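YuaD protein (Bacillus subtilis, PDB 1ORU) is of unknown function but carries a MOSC domain, may bind molybdenum and pyridoxal phosphate, and is a putative metal-sulfur cluster biosynthesis protein. Local coordinates at residues S22-Q27 with G136-S141; S70-E75 with I89-L94; N78-K83 with S151-H156. All blocks are in the same frame, centred on the assembly; numbering follows the deposited sequence.

How the interactions relate
Followed from the N terminus, the chain first passes through 22-27, the loop leading into strand 26-28, whose partner on helix 133-142 arrives only 109 residues later; interaction 1 closes that long loop. Interaction 2 lies wholly within it, closing a short excursion in which strand 69-73 runs into helix 74-84 and the chain returns through 89-94. Interaction 3 starts inside both loops, on helix 74-84, and ends on helix 149-156, so it crosses each of the others. Interaction 2 sets the 89-94 turn on the mixed sheet, interaction 1 joins the loop before strand 26-28 to helix 133-142, and interaction 3 joins two helices. I139 touches both I89 and F153, and L94 packs on F153.

Interaction 1 of 3, residues S22-Q27 with G136-S141; sequences SFVTKQ and GEVIQS
F23 and V138 make the tight part of this contact, the ring's far end against a methyl of the valine. F23 CZ lies 3.5 Å from V138 CG2, and the neighbouring ring atom F23 CE1 is 4.0 Å from the same methyl, which meets the ring obliquely. The phenylalanine reaches this far because its CG sits between backbone N and carbonyl carbon (chi1 71°), sending the ring out toward helix 133-142, where it also touches Q134 and P135. The two side chains pass each other heading opposite ways.

The looser part belongs to V24. Its CG2 is 4.1 Å from V138 CG1, so the two branches of V138 are shared between two consecutive residues of the loop. None of the three touching residues is fully buried, and with E137 and S141 exposed on the helix the contact lies at the surface.

Two polar side chains bond within their own segments. S22 OG accepts from V24 N at 3.1 Å, an ST turn that shapes the loop presenting F23 and V24. On the helix, S141 OG donates to V138 O at 2.6 Å, in the carbonyl plane and on a lone pair. V138 also rests on W93. All the contacts across the two segments are apolar, implying that the join rests on van der Waals contact between a ring and a few methyls, with no directional bond to set its angle.

Interaction 2 of 3, residues S70-E75 with I89-L94; sequences SIVSIE and ILPEWL
V72 and P91 face each other at the middle of this contact, the valine directed at the turn and the proline ring at the strand, with the two side chains passing at a slant. V72 CG2 is the branch that touches: it lies 3.8 Å from P91 CB and 4.1 Å from P91 CG, at the CB-CG side of the pyrrolidine ring. CG1 stands anti to the carbonyl carbon (chi1 -60°) and is turned to L94, which puts CG2 between backbone N and carbonyl carbon, facing the proline. V72 CG1 meets L94 CD1 at 4.3 Å, so the fork of the valine divides between two residues of one turn.

Strand 69-73 runs straight into helix 74-84, with S73 as N-cap, and the chain then comes back through 89-94 to strand 98-101, which pairs parallel with 69-73. This is a beta-alpha-beta crossover, and the contact packs its return connection onto its first strand. P91 also rests on A99 of that second strand and on Y16. At the start of the helix I74 reaches the proline from the side of the helix, its CD1 4.3 Å from P91 CG.

At the other end of the strand the link becomes polar. One water lies 2.5 Å from S70 OG and donates to L94 O over 2.8 Å, an oxygen that R161 NH2 also grips.

Interaction 3 of 3, residues N78-K83 with S151-H156; sequences NEIALK and SAFVRH
The backbones of helix 74-84 and helix 149-156 come nearest where K83 and H156 stand opposite, their CA atoms 6.1 Å apart. The K83 side chain crosses that of H156 at a slant, and a bend at chi3 (66°) turns its ammonium to the helix end, where K83 NZ donates to H156 O over 2.7 Å. The donor is tilted 20° from the carbonyl plane. A water accepts from the same NZ and donates to R155 O, so the lysine reaches two carbonyls of the last turn.

The imidazole of H156 lies against the lysine's chain and backbone: K83 CE is 3.4 Å from H156 CD2, and K83 CB is 3.6 Å from H156 CG. K83 O sits 3.4 Å above one face of the ring, toward its rim, while R155 CD approaches the opposite face. A weak bond from H156 ND1 to A152 O may help to set the ring's rotation. An alanine here removes the imidazole against K83 CB and CE, and would probably open a gap there and leave the lysine chain freer to turn.

Deeper in, I80 CG2 meets the F153 ring obliquely, 4.1 Å from F153 CD1, and F153 continues inward to P135, I139 and L94. The chemistry thus changes from apolar at I80 to cationic at K83, whose positive charge, placed at the C-terminal carbonyls of a helix, would be expected to interact favourably with the helix dipole.

Interaction 1 of 3, residues S22-Q27 with G136-S141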
loop_
_atom_site.group_PDB
_atom_site.type_symbol
_atom_site.label_atom_id
_atom_site.label_comp_id
_atom_site.label_asym_id
_atom_site.label_seq_id
_atom_site.Cartn_x
_atom_site.Cartn_y
_atom_site.Cartn_z
ATOM N N SER A 22 11.163 -3.545 -23.220
ATOM C CA SER A 22 10.409 -2.328 -23.523
ATOM C C SER A 22 9.234 -2.176 -22.566
ATOM O O SER A 22 8.588 -3.162 -22.228
ATOM C CB SER A 22 9.872 -2.386 -24.951
ATOM O OG SER A 22 8.947 -1.340 -25.186
ATOM N N PHE A 23 8.944 -0.953 -22.133
ATOM C CA PHE A 23 7.820 -0.781 -21.226
ATOM C C PHE A 23 6.509 -0.591 -21.977
ATOM O O PHE A 23 5.442 -0.562 -21.369
ATOM C CB PHE A 23 8.064 0.368 -20.231
ATOM C CG PHE A 23 8.033 1.741 -20.836
ATOM C CD1 PHE A 23 6.848 2.282 -21.328
ATOM C CD2 PHE A 23 9.186 2.522 -20.862
ATOM C CE1 PHE A 23 6.810 3.581 -21.831
ATOM C CE2 PHE A 23 9.160 3.822 -21.363
ATOM C CZ PHE A 23 7.969 4.352 -21.848
ATOM N N VAL A 24 6.586 -0.461 -23.300
ATOM C CA VAL A 24 5.376 -0.327 -24.102
ATOM C C VAL A 24 4.803 -1.739 -24.162
ATOM O O VAL A 24 5.435 -2.667 -24.671
ATOM C CB VAL A 24 5.688 0.200 -25.518
ATOM C CG1 VAL A 24 4.451 0.122 -26.396
ATOM C CG2 VAL A 24 6.165 1.640 -25.422
ATOM N N THR A 25 3.607 -1.895 -23.611
ATOM C CA THR A 25 2.956 -3.193 -23.536
ATOM C C THR A 25 2.212 -3.598 -24.803
ATOM O O THR A 25 1.983 -2.769 -25.690
ATOM C CB THR A 25 1.985 -3.204 -22.343
ATOM O OG1 THR A 25 1.066 -2.110 -22.464
ATOM C CG2 THR A 25 2.760 -3.042 -21.042
ATOM N N LYS A 26 1.858 -4.881 -24.890
ATOM C CA LYS A 26 1.115 -5.390 -26.039
ATOM C C LYS A 26 -0.157 -6.075 -25.552
ATOM O O LYS A 26 -0.146 -6.812 -24.561
ATOM C CB LYS A 26 1.966 -6.348 -26.882
ATOM C CG LYS A 26 2.489 -7.566 -26.167
ATOM C CD LYS A 26 3.341 -8.409 -27.109
ATOM C CE LYS A 26 4.533 -7.620 -27.639
ATOM N NZ LYS A 26 5.427 -8.457 -28.478
ATOM N N GLN A 27 -1.254 -5.821 -26.253
ATOM C CA GLN A 27 -2.544 -6.363 -25.864
ATOM C C GLN A 27 -2.642 -7.885 -25.886
ATOM O O GLN A 27 -2.109 -8.553 -26.780
ATOM C CB GLN A 27 -3.649 -5.738 -26.722
ATOM C CG GLN A 27 -5.051 -6.001 -26.197
ATOM C CD GLN A 27 -6.093 -5.080 -26.807
ATOM O OE1 GLN A 27 -5.850 -4.437 -27.832
ATOM N NE2 GLN A 27 -7.264 -5.020 -26.185
ATOM N N GLY A 136 6.196 10.134 -22.152
ATOM C CA GLY A 136 6.011 11.362 -22.905
ATOM C C GLY A 136 6.814 11.330 -24.193
ATOM O O GLY A 136 6.353 11.792 -25.238
ATOM N N GLU A 137 8.017 10.773 -24.118
ATOM C CA GLU A 137 8.887 10.678 -25.283
ATOM C C GLU A 137 8.322 9.662 -26.273
ATOM O O GLU A 137 8.528 9.777 -27.480
ATOM C CB GLU A 137 10.298 10.298 -24.836
ATOM C CG GLU A 137 10.856 11.300 -23.839
ATOM C CD GLU A 137 12.265 10.988 -23.398
ATOM O OE1 GLU A 137 12.493 9.886 -22.856
ATOM O OE2 GLU A 137 13.144 11.853 -23.590
ATOM N N VAL A 138 7.602 8.671 -25.752
ATOM C CA VAL A 138 6.971 7.662 -26.595
ATOM C C VAL A 138 5.830 8.336 -27.356
ATOM O O VAL A 138 5.686 8.169 -28.569
ATOM C CB VAL A 138 6.396 6.501 -25.750
ATOM C CG1 VAL A 138 5.571 5.563 -26.632
ATOM C CG2 VAL A 138 7.530 5.735 -25.087
ATOM N N ILE A 139 5.019 9.104 -26.637
ATOM C CA ILE A 139 3.903 9.800 -27.262
ATOM C C ILE A 139 4.439 10.743 -28.335
ATOM O O ILE A 139 3.847 10.887 -29.410
ATOM C CB ILE A 139 3.092 10.602 -26.218
ATOM C CG1 ILE A 139 2.423 9.631 -25.234
ATOM C CG2 ILE A 139 2.046 11.456 -26.915
ATOM C CD1 ILE A 139 1.783 10.296 -24.017
ATOM N N GLN A 140 5.569 11.375 -28.041
ATOM C CA GLN A 140 6.186 12.297 -28.983
ATOM C C GLN A 140 6.509 11.593 -30.298
ATOM O O GLN A 140 6.289 12.152 -31.372
ATOM C CB GLN A 140 7.471 12.888 -28.393
ATOM C CG GLN A 140 8.227 13.792 -29.361
ATOM C CD GLN A 140 7.527 15.113 -29.594
ATOM O OE1 GLN A 140 7.669 16.048 -28.809
ATOM N NE2 GLN A 140 6.753 15.196 -30.669
ATOM N N SER A 141 7.015 10.364 -30.217
ATOM C CA SER A 141 7.379 9.625 -31.421
ATOM C C SER A 141 6.194 9.323 -32.338
ATOM O O SER A 141 6.381 9.082 -33.531
ATOM C CB SER A 141 8.115 8.323 -31.059
ATOM O OG SER A 141 7.264 7.370 -30.442
#

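Interaction 2 of 3, residues S70-E75 with I89-L94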
loop_
_atom_site.group_PDB
_atom_site.type_symbol
_atom_site.label_atom_id
_atom_site.label_comp_id
_atom_site.label_asym_id
_atom_site.label_seq_id
_atom_site.Cartn_x
_atom_site.Cartn_y
_atom_site.Cartn_z
ATOM N N SER A 70 -0.044 -1.924 -13.432
ATOM C CA SER A 70 -0.330 -0.540 -13.772
ATOM C C SER A 70 -1.699 -0.451 -14.429
ATOM O O SER A 70 -1.995 -1.214 -15.351
ATOM C CB SER A 70 0.740 -0.007 -14.725
ATOM O OG SER A 70 0.455 1.323 -15.103
ATOM N N ILE A 71 -2.530 0.475 -13.952
ATOM C CA ILE A 71 -3.874 0.646 -14.500
ATOM C C ILE A 71 -4.167 2.083 -14.937
ATOM O O ILE A 71 -3.790 3.039 -14.258
ATOM C CB ILE A 71 -4.965 0.266 -13.469
ATOM C CG1 ILE A 71 -4.697 -1.126 -12.895
ATOM C CG2 ILE A 71 -6.341 0.317 -14.129
ATOM C CD1 ILE A 71 -5.740 -1.564 -11.876
ATOM N N VAL A 72 -4.838 2.223 -16.078
ATOM C CA VAL A 72 -5.241 3.535 -16.585
ATOM C C VAL A 72 -6.697 3.409 -17.020
ATOM O O VAL A 72 -7.171 2.309 -17.304
ATOM C CB VAL A 72 -4.402 3.996 -17.816
ATOM C CG1 VAL A 72 -2.938 4.093 -17.441
ATOM C CG2 VAL A 72 -4.598 3.044 -18.992
ATOM N N SER A 73 -7.416 4.520 -17.064
ATOM C CA SER A 73 -8.796 4.458 -17.502
ATOM C C SER A 73 -8.870 5.109 -18.877
ATOM O O SER A 73 -8.139 6.063 -19.166
ATOM C CB SER A 73 -9.719 5.175 -16.514
ATOM O OG SER A 73 -9.851 6.547 -16.818
ATOM N N ILE A 74 -9.733 4.571 -19.730
ATOM C CA ILE A 74 -9.910 5.105 -21.076
ATOM C C ILE A 74 -10.306 6.577 -20.982
ATOM O O ILE A 74 -9.819 7.412 -21.751
ATOM C CB ILE A 74 -11.019 4.338 -21.841
ATOM C CG1 ILE A 74 -10.600 2.876 -22.053
ATOM C CG2 ILE A 74 -11.325 5.037 -23.168
ATOM C CD1 ILE A 74 -9.305 2.702 -22.824
ATOM N N GLU A 75 -11.191 6.891 -20.036
ATOM C CA GLU A 75 -11.649 8.262 -19.855
ATOM C C GLU A 75 -10.506 9.233 -19.556
ATOM O O GLU A 75 -10.424 10.302 -20.164
ATOM C CB GLU A 75 -12.686 8.351 -18.732
ATOM C CG GLU A 75 -14.006 7.642 -18.993
ATOM C CD GLU A 75 -13.968 6.167 -18.633
ATOM O OE1 GLU A 75 -13.108 5.775 -17.815
ATOM O OE2 GLU A 75 -14.811 5.402 -19.150
ATOM N N ILE A 89 -4.352 8.708 -27.071
ATOM C CA ILE A 89 -3.297 8.231 -26.187
ATOM C C ILE A 89 -3.640 6.771 -25.890
ATOM O O ILE A 89 -4.647 6.491 -25.250
ATOM C CB ILE A 89 -3.272 9.017 -24.853
ATOM C CG1 ILE A 89 -2.846 10.465 -25.101
ATOM C CG2 ILE A 89 -2.327 8.348 -23.873
ATOM C CD1 ILE A 89 -1.426 10.610 -25.608
ATOM N N LEU A 90 -2.808 5.848 -26.361
ATOM C CA LEU A 90 -3.059 4.424 -26.143
ATOM C C LEU A 90 -2.466 3.925 -24.831
ATOM O O LEU A 90 -1.349 4.288 -24.467
ATOM C CB LEU A 90 -2.484 3.605 -27.299
ATOM C CG LEU A 90 -3.023 3.945 -28.692
ATOM C CD1 LEU A 90 -2.392 3.010 -29.717
ATOM C CD2 LEU A 90 -4.536 3.822 -28.709
ATOM N N PRO A 91 -3.214 3.076 -24.102
ATOM C CA PRO A 91 -2.715 2.547 -22.830
ATOM C C PRO A 91 -1.335 1.902 -22.978
ATOM O O PRO A 91 -0.505 1.980 -22.068
ATOM C CB PRO A 91 -3.792 1.533 -22.434
ATOM C CG PRO A 91 -5.049 2.177 -22.962
ATOM C CD PRO A 91 -4.603 2.644 -24.344
ATOM N N GLU A 92 -1.098 1.273 -24.130
ATOM C CA GLU A 92 0.174 0.606 -24.403
ATOM C C GLU A 92 1.363 1.552 -24.286
ATOM O O GLU A 92 2.418 1.187 -23.759
ATOM C CB GLU A 92 0.173 -0.009 -25.807
ATOM C CG GLU A 92 -0.848 -1.113 -26.013
ATOM C CD GLU A 92 -2.115 -0.631 -26.698
ATOM O OE1 GLU A 92 -2.679 0.397 -26.270
ATOM O OE2 GLU A 92 -2.553 -1.296 -27.663
ATOM N N TRP A 93 1.187 2.766 -24.794
ATOM C CA TRP A 93 2.246 3.763 -24.763
ATOM C C TRP A 93 2.617 4.143 -23.336
ATOM O O TRP A 93 3.750 4.557 -23.068
ATOM C CB TRP A 93 1.810 5.019 -25.512
ATOM C CG TRP A 93 1.398 4.782 -26.932
ATOM C CD1 TRP A 93 1.621 3.661 -27.682
ATOM C CD2 TRP A 93 0.714 5.704 -27.780
ATOM N NE1 TRP A 93 1.116 3.833 -28.950
ATOM C CE2 TRP A 93 0.554 5.079 -29.036
ATOM C CE3 TRP A 93 0.220 7.004 -27.603
ATOM C CZ2 TRP A 93 -0.082 5.708 -30.110
ATOM C CZ3 TRP A 93 -0.412 7.630 -28.668
ATOM C CH2 TRP A 93 -0.557 6.980 -29.908
ATOM N N LEU A 94 1.659 4.010 -22.425
ATOM C CA LEU A 94 1.893 4.351 -21.027
ATOM C C LEU A 94 2.330 3.131 -20.223
ATOM O O LEU A 94 2.504 3.207 -19.006
ATOM C CB LEU A 94 0.625 4.952 -20.416
ATOM C CG LEU A 94 0.041 6.177 -21.130
ATOM C CD1 LEU A 94 -1.240 6.619 -20.431
ATOM C CD2 LEU A 94 1.051 7.303 -21.138
HETATM O O HOH W 1 0.471 2.773 -17.130
#

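Interaction 3 of 3, residues N78-K83 with S151-H156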
loop_
_atom_site.group_PDB
_atom_site.type_symbol
_atom_site.label_atom_id
_atom_site.label_comp_id
_atom_site.label_asym_id
_atom_site.label_seq_id
_atom_site.Cartn_x
_atom_site.Cartn_y
_atom_site.Cartn_z
ATOM N N ASN A 78 -8.188 9.792 -22.543
ATOM C CA ASN A 78 -8.791 10.708 -23.510
ATOM C C ASN A 78 -8.589 12.128 -23.001
ATOM O O ASN A 78 -8.373 13.065 -23.782
ATOM C CB ASN A 78 -10.290 10.428 -23.660
ATOM C CG ASN A 78 -10.574 9.147 -24.427
ATOM O OD1 ASN A 78 -11.722 8.705 -24.515
ATOM N ND2 ASN A 78 -9.531 8.547 -24.990
ATOM N N GLU A 79 -8.655 12.281 -21.684
ATOM C CA GLU A 79 -8.478 13.582 -21.060
ATOM C C GLU A 79 -7.062 14.085 -21.317
ATOM O O GLU A 79 -6.865 15.258 -21.638
ATOM C CB GLU A 79 -8.736 13.488 -19.557
ATOM C CG GLU A 79 -9.254 14.776 -18.953
ATOM C CD GLU A 79 -9.503 14.663 -17.462
ATOM O OE1 GLU A 79 -9.994 13.602 -17.015
ATOM O OE2 GLU A 79 -9.218 15.645 -16.741
ATOM N N ILE A 80 -6.080 13.200 -21.180
ATOM C CA ILE A 80 -4.692 13.568 -21.424
ATOM C C ILE A 80 -4.555 13.987 -22.891
ATOM O O ILE A 80 -3.951 15.020 -23.194
ATOM C CB ILE A 80 -3.729 12.380 -21.141
ATOM C CG1 ILE A 80 -3.744 12.037 -19.647
ATOM C CG2 ILE A 80 -2.314 12.731 -21.592
ATOM C CD1 ILE A 80 -2.890 10.815 -19.280
ATOM N N ALA A 81 -5.125 13.186 -23.792
ATOM C CA ALA A 81 -5.061 13.471 -25.227
ATOM C C ALA A 81 -5.539 14.887 -25.524
ATOM O O ALA A 81 -4.863 15.644 -26.222
ATOM C CB ALA A 81 -5.898 12.459 -26.010
ATOM N N LEU A 82 -6.702 15.245 -24.990
ATOM C CA LEU A 82 -7.247 16.578 -25.205
ATOM C C LEU A 82 -6.314 17.669 -24.696
ATOM O O LEU A 82 -6.052 18.645 -25.397
ATOM C CB LEU A 82 -8.608 16.720 -24.520
ATOM C CG LEU A 82 -9.840 16.392 -25.363
ATOM C CD1 LEU A 82 -9.792 14.949 -25.835
ATOM C CD2 LEU A 82 -11.084 16.647 -24.530
ATOM N N LYS A 83 -5.814 17.502 -23.477
ATOM C CA LYS A 83 -4.921 18.491 -22.889
ATOM C C LYS A 83 -3.617 18.637 -23.672
ATOM O O LYS A 83 -3.033 19.717 -23.715
ATOM C CB LYS A 83 -4.637 18.133 -21.426
ATOM C CG LYS A 83 -5.886 18.168 -20.548
ATOM C CD LYS A 83 -5.626 17.665 -19.132
ATOM C CE LYS A 83 -4.689 18.573 -18.356
ATOM N NZ LYS A 83 -4.398 18.031 -16.987
ATOM N N SER A 151 7.385 16.963 -22.427
ATOM C CA SER A 151 7.196 17.788 -21.244
ATOM C C SER A 151 5.711 18.086 -21.075
ATOM O O SER A 151 5.225 18.247 -19.954
ATOM C CB SER A 151 7.997 19.091 -21.364
ATOM O OG SER A 151 7.607 19.835 -22.502
ATOM N N ALA A 152 4.987 18.141 -22.190
ATOM C CA ALA A 152 3.555 18.407 -22.149
ATOM C C ALA A 152 2.830 17.273 -21.428
ATOM O O ALA A 152 1.871 17.503 -20.689
ATOM C CB ALA A 152 3.008 18.567 -23.565
ATOM N N PHE A 153 3.291 16.046 -21.645
ATOM C CA PHE A 153 2.685 14.887 -20.997
ATOM C C PHE A 153 2.877 14.974 -19.485
ATOM O O PHE A 153 1.920 14.846 -18.724
ATOM C CB PHE A 153 3.317 13.594 -21.517
ATOM C CG PHE A 153 2.911 12.372 -20.747
ATOM C CD1 PHE A 153 1.646 11.816 -20.910
ATOM C CD2 PHE A 153 3.789 11.789 -19.835
ATOM C CE1 PHE A 153 1.261 10.692 -20.176
ATOM C CE2 PHE A 153 3.416 10.668 -19.096
ATOM C CZ PHE A 153 2.148 10.118 -19.268
ATOM N N VAL A 154 4.118 15.197 -19.056
ATOM C CA VAL A 154 4.429 15.289 -17.632
ATOM C C VAL A 154 3.560 16.329 -16.938
ATOM O O VAL A 154 3.123 16.135 -15.800
ATOM C CB VAL A 154 5.909 15.646 -17.410
ATOM C CG1 VAL A 154 6.189 15.816 -15.922
ATOM C CG2 VAL A 154 6.785 14.551 -17.978
ATOM N N ARG A 155 3.302 17.426 -17.635
ATOM C CA ARG A 155 2.493 18.510 -17.096
ATOM C C ARG A 155 0.997 18.195 -17.066
ATOM O O ARG A 155 0.347 18.316 -16.029
ATOM C CB ARG A 155 2.727 19.776 -17.924
ATOM C CG ARG A 155 1.931 20.989 -17.478
ATOM C CD ARG A 155 2.079 22.126 -18.479
ATOM N NE ARG A 155 1.411 23.349 -18.039
ATOM C CZ ARG A 155 1.311 24.453 -18.774
ATOM N NH1 ARG A 155 1.836 24.492 -19.994
ATOM N NH2 ARG A 155 0.693 25.523 -18.288
ATOM N N HIS A 156 0.452 17.783 -18.204
ATOM C CA HIS A 156 -0.974 17.509 -18.289
ATOM C C HIS A 156 -1.465 16.155 -17.783
ATOM O O HIS A 156 -2.660 15.987 -17.561
ATOM C CB HIS A 156 -1.452 17.725 -19.727
ATOM C CG HIS A 156 -1.387 19.153 -20.174
ATOM N ND1 HIS A 156 -0.575 19.576 -21.205
ATOM C CD2 HIS A 156 -2.033 20.256 -19.728
ATOM C CE1 HIS A 156 -0.725 20.877 -21.374
ATOM N NE2 HIS A 156 -1.604 21.314 -20.490
HETATM O O HOH W 2 -2.220 17.950 -14.830
#